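Local coordinates for probable glutathione S-transferase (Pseudomonas aeruginosa, PDB 6JWK), which probably isomerises maleylpyruvate or the related maleylacetoacetate with the help of glutathione, as a zeta-class member of the glutathione S-transferase superfamily, at residues Glu189-Gly192 against Arg193-Leu197; Arg202-Pro205 against Glu206-Pro209. All coordinates share one frame; numbering follows the deposited sequence.

Contact 1: Glu189-Gly192 against Arg193-Leu197; sequences ELEG and RCLAL
E189 and R193 sit one helical turn apart and form a salt bridge along the outside of helix 185-195. Their side chains run side by side and point the same way. R193 NH2 lies 3.1 Å from E189 CD, with both carboxylate oxygens about equally far from it. OE1 is the salt-bridge atom, but it stands well off the guanidinium plane. It is not on the line of an N-H bond, and the pair is held electrostatically. The carboxylate and guanidinium planes are 30° apart, and E189 CG lies over one guanidinium face. E189 is extended with CG anti to the backbone N (chi1 172°), whereas R193 turns its CG beside its own N (chi1 -68°). The two chains can therefore converge at their ends. R193 NH1 makes a hydrogen bond to A153 O.

The backbone bonds are those of an alpha helix, from residue i+4 to residue i. R193 N donates to E189 O at 3.0 Å, and C194 N to L190 O at 3.0 Å. L195 N to E191 O is 2.9 Å. The bond from A196 N to G192 O is weak, at 3.1 Å, near the end of the helix.

Apolar contacts are few. L190 CD1 is 4.3 Å from C194 SG on the buried side. L195 crosses the stem of E191, with L195 CD1 3.9 Å from E191 CG. The E191 carboxylate goes elsewhere, to a salt bridge with R175.

L190, E191 and C194 face helix 162-176, where they touch E164, L171 and V168. F154 packs on L190, R193 and C194 from a loop. The contact thus joins this helix to its neighbour in the all-helical C-terminal domain, and L197 then occupies the N-cap position of helix 198-203.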
ATOM      1  N   GLU B 189      -3.174 -22.431  -6.755  1.00 19.61           N
ATOM      2  CA  GLU B 189      -2.866 -23.521  -5.818  1.00 22.03           C
ATOM      3  C   GLU B 189      -2.791 -22.938  -4.396  1.00 22.30           C
ATOM      4  O   GLU B 189      -3.310 -23.571  -3.441  1.00 19.59           O
ATOM      5  CB  GLU B 189      -1.575 -24.207  -6.259  1.00 24.51           C
ATOM      6  CG  GLU B 189      -1.065 -25.218  -5.261  1.00 30.45           C
ATOM      7  CD  GLU B 189       0.300 -25.747  -5.641  1.00 40.16           C
ATOM      8  OE1 GLU B 189       1.295 -24.953  -5.619  1.00 40.66           O
ATOM      9  OE2 GLU B 189       0.353 -26.920  -6.012  1.00 38.21           O
ATOM     10  N   LEU B 190      -2.149 -21.776  -4.228  1.00 19.85           N
ATOM     11  CA  LEU B 190      -2.023 -21.192  -2.871  1.00 19.57           C
ATOM     12  C   LEU B 190      -3.421 -20.839  -2.379  1.00 20.46           C
ATOM     13  O   LEU B 190      -3.732 -21.064  -1.216  1.00 17.66           O
ATOM     14  CB  LEU B 190      -1.117 -19.970  -2.950  1.00 18.93           C
ATOM     15  CG  LEU B 190      -0.944 -19.153  -1.677  1.00 20.45           C
ATOM     16  CD1 LEU B 190      -0.467 -20.034  -0.541  1.00 19.58           C
ATOM     17  CD2 LEU B 190       0.004 -17.971  -1.934  1.00 20.31           C
ATOM     18  N   GLU B 191      -4.222 -20.265  -3.261  1.00 19.38           N
ATOM     19  CA  GLU B 191      -5.602 -19.903  -2.904  1.00 21.14           C
ATOM     20  C   GLU B 191      -6.332 -21.147  -2.395  1.00 19.20           C
ATOM     21  O   GLU B 191      -6.992 -21.038  -1.359  1.00 20.12           O
ATOM     22  CB  GLU B 191      -6.290 -19.271  -4.098  1.00 20.89           C
ATOM     23  CG  GLU B 191      -7.729 -18.910  -3.816  1.00 22.64           C
ATOM     24  CD  GLU B 191      -8.517 -18.520  -5.063  1.00 24.07           C
ATOM     25  OE1 GLU B 191      -8.131 -18.973  -6.128  1.00 22.37           O
ATOM     26  OE2 GLU B 191      -9.518 -17.716  -4.959  1.00 23.30           O
ATOM     27  N   GLY B 192      -6.225 -22.277  -3.100  1.00 20.22           N
ATOM     28  CA  GLY B 192      -6.877 -23.546  -2.706  1.00 20.34           C
ATOM     29  C   GLY B 192      -6.379 -24.015  -1.355  1.00 21.26           C
ATOM     30  O   GLY B 192      -7.215 -24.396  -0.513  1.00 23.48           O
ATOM     31  N   ARG B 193      -5.077 -23.905  -1.069  1.00 20.08           N
ATOM     32  CA  ARG B 193      -4.581 -24.297   0.265  1.00 20.07           C
ATOM     33  C   ARG B 193      -5.213 -23.430   1.351  1.00 20.82           C
ATOM     34  O   ARG B 193      -5.483 -23.945   2.438  1.00 19.67           O
ATOM     35  CB  ARG B 193      -3.071 -24.168   0.442  1.00 24.78           C
ATOM     36  CG  ARG B 193      -2.309 -25.161  -0.393  1.00 32.03           C
ATOM     37  CD  ARG B 193      -0.829 -25.215  -0.084  1.00 37.02           C
ATOM     38  NE  ARG B 193      -0.366 -25.998  -1.212  1.00 35.49           N
ATOM     39  CZ  ARG B 193       0.780 -25.828  -1.831  1.00 44.99           C
ATOM     40  NH1 ARG B 193       1.599 -24.859  -1.465  1.00 45.94           N
ATOM     41  NH2 ARG B 193       1.113 -26.646  -2.811  1.00 41.38           N
ATOM     42  N   CYS B 194      -5.324 -22.139   1.125  1.00 18.96           N
ATOM     43  CA  CYS B 194      -5.976 -21.219   2.109  1.00 18.48           C
ATOM     44  C   CYS B 194      -7.463 -21.556   2.321  1.00 18.21           C
ATOM     45  O   CYS B 194      -7.901 -21.668   3.487  1.00 17.30           O
ATOM     46  CB  CYS B 194      -5.830 -19.794   1.598  1.00 20.18           C
ATOM     47  SG  CYS B 194      -4.110 -19.224   1.615  1.00 19.72           S
ATOM     48  N   LEU B 195      -8.236 -21.660   1.240  1.00 19.69           N
ATOM     49  CA  LEU B 195      -9.707 -21.877   1.302  1.00 21.94           C
ATOM     50  C   LEU B 195     -10.038 -23.248   1.904  1.00 21.38           C
ATOM     51  O   LEU B 195     -11.190 -23.414   2.354  1.00 20.50           O
ATOM     52  CB  LEU B 195     -10.335 -21.750  -0.073  1.00 20.72           C
ATOM     53  CG  LEU B 195     -10.134 -20.391  -0.736  1.00 24.72           C
ATOM     54  CD1 LEU B 195     -10.852 -20.327  -2.066  1.00 25.92           C
ATOM     55  CD2 LEU B 195     -10.649 -19.285   0.147  1.00 23.48           C
ATOM     56  N   ALA B 196      -9.077 -24.174   1.974  1.00 20.69           N
ATOM     57  CA  ALA B 196      -9.306 -25.478   2.654  1.00 23.60           C
ATOM     58  C   ALA B 196      -9.272 -25.289   4.167  1.00 23.91           C
ATOM     59  O   ALA B 196      -9.580 -26.231   4.881  1.00 23.67           O
ATOM     60  CB  ALA B 196      -8.286 -26.506   2.251  1.00 23.82           C
ATOM     61  N   LEU B 197      -8.770 -24.158   4.647  1.00 22.95           N
ATOM     62  CA  LEU B 197      -8.605 -23.934   6.089  1.00 22.55           C
ATOM     63  C   LEU B 197      -9.900 -23.339   6.670  1.00 25.46           C
ATOM     64  O   LEU B 197     -10.453 -22.406   6.083  1.00 20.75           O
ATOM     65  CB  LEU B 197      -7.433 -22.983   6.328  1.00 24.98           C
ATOM     66  CG  LEU B 197      -6.056 -23.503   5.898  1.00 23.39           C
ATOM     67  CD1 LEU B 197      -5.033 -22.410   6.125  1.00 24.41           C
ATOM     68  CD2 LEU B 197      -5.676 -24.769   6.667  1.00 26.43           C
TER

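Contact 2: Arg202-Pro205 against Glu206-Pro209; sequences RASP and ERQP
Q208 folds its side chain back toward the end of helix 198-203 and binds the carbonyl oxygen of S204. Its chain bends at the CB-CG bond (chi2 -54°), which brings the amide to that oxygen. Q208 NE2 lies 3.2 Å from S204 O, and that oxygen is almost exactly in the amide plane. R207 N donates to S204 O at 3.2 Å. The two donors approach from opposite faces of the carbonyl plane, so the oxygen is gripped twice.

S204 OG bonds back to Q201 O, and R207 CG rests 3.4 Å from S204 OG. P205 and E206 point the same way, side by side. E206 OE1 reaches back to 3.5 Å from P205 CD. Q208 N closes the short 3-10 turn on P205 O at 3.0 Å. A water donates to both R202 O and R207 O and bridges the helix end to the turn.

A203, P205 and Q208 pack on helix 10-22 of the thioredoxin-like domain, touching I17, Y13 and R16. R202 forms a salt bridge with D25, just beyond that helix, so the helix end and the turn together join the two domains.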
ATOM      1  N   ARG B 202     -14.296 -19.249   7.559  1.00 23.22           N
ATOM      2  CA  ARG B 202     -15.022 -18.345   8.506  1.00 26.85           C
ATOM      3  C   ARG B 202     -14.986 -16.901   8.004  1.00 25.47           C
ATOM      4  O   ARG B 202     -16.011 -16.160   8.166  1.00 23.21           O
ATOM      5  CB  ARG B 202     -14.380 -18.364   9.891  1.00 31.14           C
ATOM      6  CG  ARG B 202     -14.600 -19.660  10.646  1.00 43.31           C
ATOM      7  CD  ARG B 202     -13.579 -19.776  11.767  1.00 53.26           C
ATOM      8  NE  ARG B 202     -13.981 -18.909  12.848  1.00 52.63           N
ATOM      9  CZ  ARG B 202     -14.785 -19.282  13.848  1.00 76.45           C
ATOM     10  NH1 ARG B 202     -15.129 -18.413  14.790  1.00 76.06           N
ATOM     11  NH2 ARG B 202     -15.227 -20.531  13.921  1.00 80.63           N
ATOM     12  N   ALA B 203     -13.830 -16.471   7.478  1.00 21.71           N
ATOM     13  CA  ALA B 203     -13.590 -15.075   7.057  1.00 21.05           C
ATOM     14  C   ALA B 203     -14.313 -14.779   5.745  1.00 20.14           C
ATOM     15  O   ALA B 203     -14.494 -13.619   5.402  1.00 20.74           O
ATOM     16  CB  ALA B 203     -12.102 -14.823   6.963  1.00 20.37           C
ATOM     17  N   SER B 204     -14.675 -15.795   4.982  1.00 19.26           N
ATOM     18  CA  SER B 204     -15.179 -15.590   3.605  1.00 20.49           C
ATOM     19  C   SER B 204     -16.422 -14.698   3.644  1.00 19.71           C
ATOM     20  O   SER B 204     -17.229 -14.751   4.561  1.00 22.11           O
ATOM     21  CB  SER B 204     -15.466 -16.956   2.926  1.00 24.19           C
ATOM     22  OG  SER B 204     -16.557 -17.614   3.574  1.00 25.01           O
ATOM     23  N   PRO B 205     -16.654 -13.890   2.602  1.00 20.67           N
ATOM     24  CA  PRO B 205     -17.892 -13.126   2.466  1.00 23.33           C
ATOM     25  C   PRO B 205     -19.168 -13.963   2.660  1.00 24.79           C
ATOM     26  O   PRO B 205     -20.100 -13.541   3.399  1.00 24.11           O
ATOM     27  CB  PRO B 205     -17.810 -12.604   1.011  1.00 21.59           C
ATOM     28  CG  PRO B 205     -16.324 -12.525   0.718  1.00 23.34           C
ATOM     29  CD  PRO B 205     -15.731 -13.684   1.481  1.00 21.45           C
ATOM     30  N   GLU B 206     -19.165 -15.172   2.084  1.00 22.86           N
ATOM     31  CA  GLU B 206     -20.372 -16.028   1.969  1.00 25.26           C
ATOM     32  C   GLU B 206     -20.772 -16.540   3.348  1.00 26.30           C
ATOM     33  O   GLU B 206     -21.948 -16.937   3.493  1.00 27.79           O
ATOM     34  CB  GLU B 206     -20.147 -17.191   0.990  1.00 26.55           C
ATOM     35  CG  GLU B 206     -19.841 -16.740  -0.429  1.00 27.56           C
ATOM     36  CD  GLU B 206     -18.374 -16.583  -0.807  1.00 31.69           C
ATOM     37  OE1 GLU B 206     -17.546 -16.317   0.073  1.00 27.71           O
ATOM     38  OE2 GLU B 206     -18.067 -16.750  -2.000  1.00 40.56           O
ATOM     39  N   ARG B 207     -19.863 -16.505   4.324  1.00 19.98           N
ATOM     40  CA  ARG B 207     -20.127 -17.015   5.675  1.00 19.05           C
ATOM     41  C   ARG B 207     -20.367 -15.845   6.643  1.00 22.49           C
ATOM     42  O   ARG B 207     -20.438 -16.085   7.842  1.00 24.98           O
ATOM     43  CB  ARG B 207     -18.993 -17.953   6.086  1.00 20.72           C
ATOM     44  CG  ARG B 207     -18.921 -19.263   5.285  1.00 22.25           C
ATOM     45  CD  ARG B 207     -20.174 -20.153   5.411  1.00 23.42           C
ATOM     46  NE  ARG B 207     -20.305 -20.631   6.792  1.00 26.45           N
ATOM     47  CZ  ARG B 207     -21.449 -20.876   7.431  1.00 27.87           C
ATOM     48  NH1 ARG B 207     -22.626 -20.782   6.832  1.00 29.02           N
ATOM     49  NH2 ARG B 207     -21.419 -21.259   8.675  1.00 27.55           N
ATOM     50  N   GLN B 208     -20.424 -14.614   6.164  1.00 23.92           N
ATOM     51  CA  GLN B 208     -20.638 -13.463   7.082  1.00 27.77           C
ATOM     52  C   GLN B 208     -22.113 -13.430   7.505  1.00 31.02           C
ATOM     53  O   GLN B 208     -22.994 -13.764   6.721  1.00 30.84           O
ATOM     54  CB  GLN B 208     -20.180 -12.163   6.423  1.00 25.77           C
ATOM     55  CG  GLN B 208     -18.663 -12.152   6.177  1.00 25.36           C
ATOM     56  CD  GLN B 208     -17.926 -12.451   7.466  1.00 28.56           C
ATOM     57  OE1 GLN B 208     -18.121 -11.744   8.457  1.00 26.97           O
ATOM     58  NE2 GLN B 208     -17.082 -13.492   7.478  1.00 23.20           N
ATOM     59  N   PRO B 209     -22.407 -13.010   8.749  1.00 36.85           N
ATOM     60  CA  PRO B 209     -23.790 -12.724   9.171  1.00 38.55           C
ATOM     61  C   PRO B 209     -24.550 -11.754   8.252  1.00 37.33           C
ATOM     62  O   PRO B 209     -25.698 -11.945   8.072  1.00 43.51           O
ATOM     63  CB  PRO B 209     -23.594 -12.071  10.545  1.00 41.86           C
ATOM     64  CG  PRO B 209     -22.286 -12.682  11.051  1.00 48.03           C
ATOM     65  CD  PRO B 209     -21.412 -12.756   9.812  1.00 40.29           C
TER
HETATM   66  O   HOH W   1     -18.185 -16.642   9.522  1.00 33.92           O

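Overall arrangement
The two contacts come in series along the chain, contact 1 first. Contact 1 lies on helix 185-195. Contact 2 covers the end of the next helix, 198-203, and the turn that follows it. Their centres are about 16 Å apart. Their nearest atoms are about 5 Å apart and do not touch. Both belong to the C-terminal GST domain, but they face different partners. Contact 1 packs within that domain, against helix 162-176. Contact 2 meets helix 10-22 of the thioredoxin-like N-terminal domain. In this order the chain passes from the helical bundle to the interface between the two domains, an arrangement consistent with the two-domain GST fold.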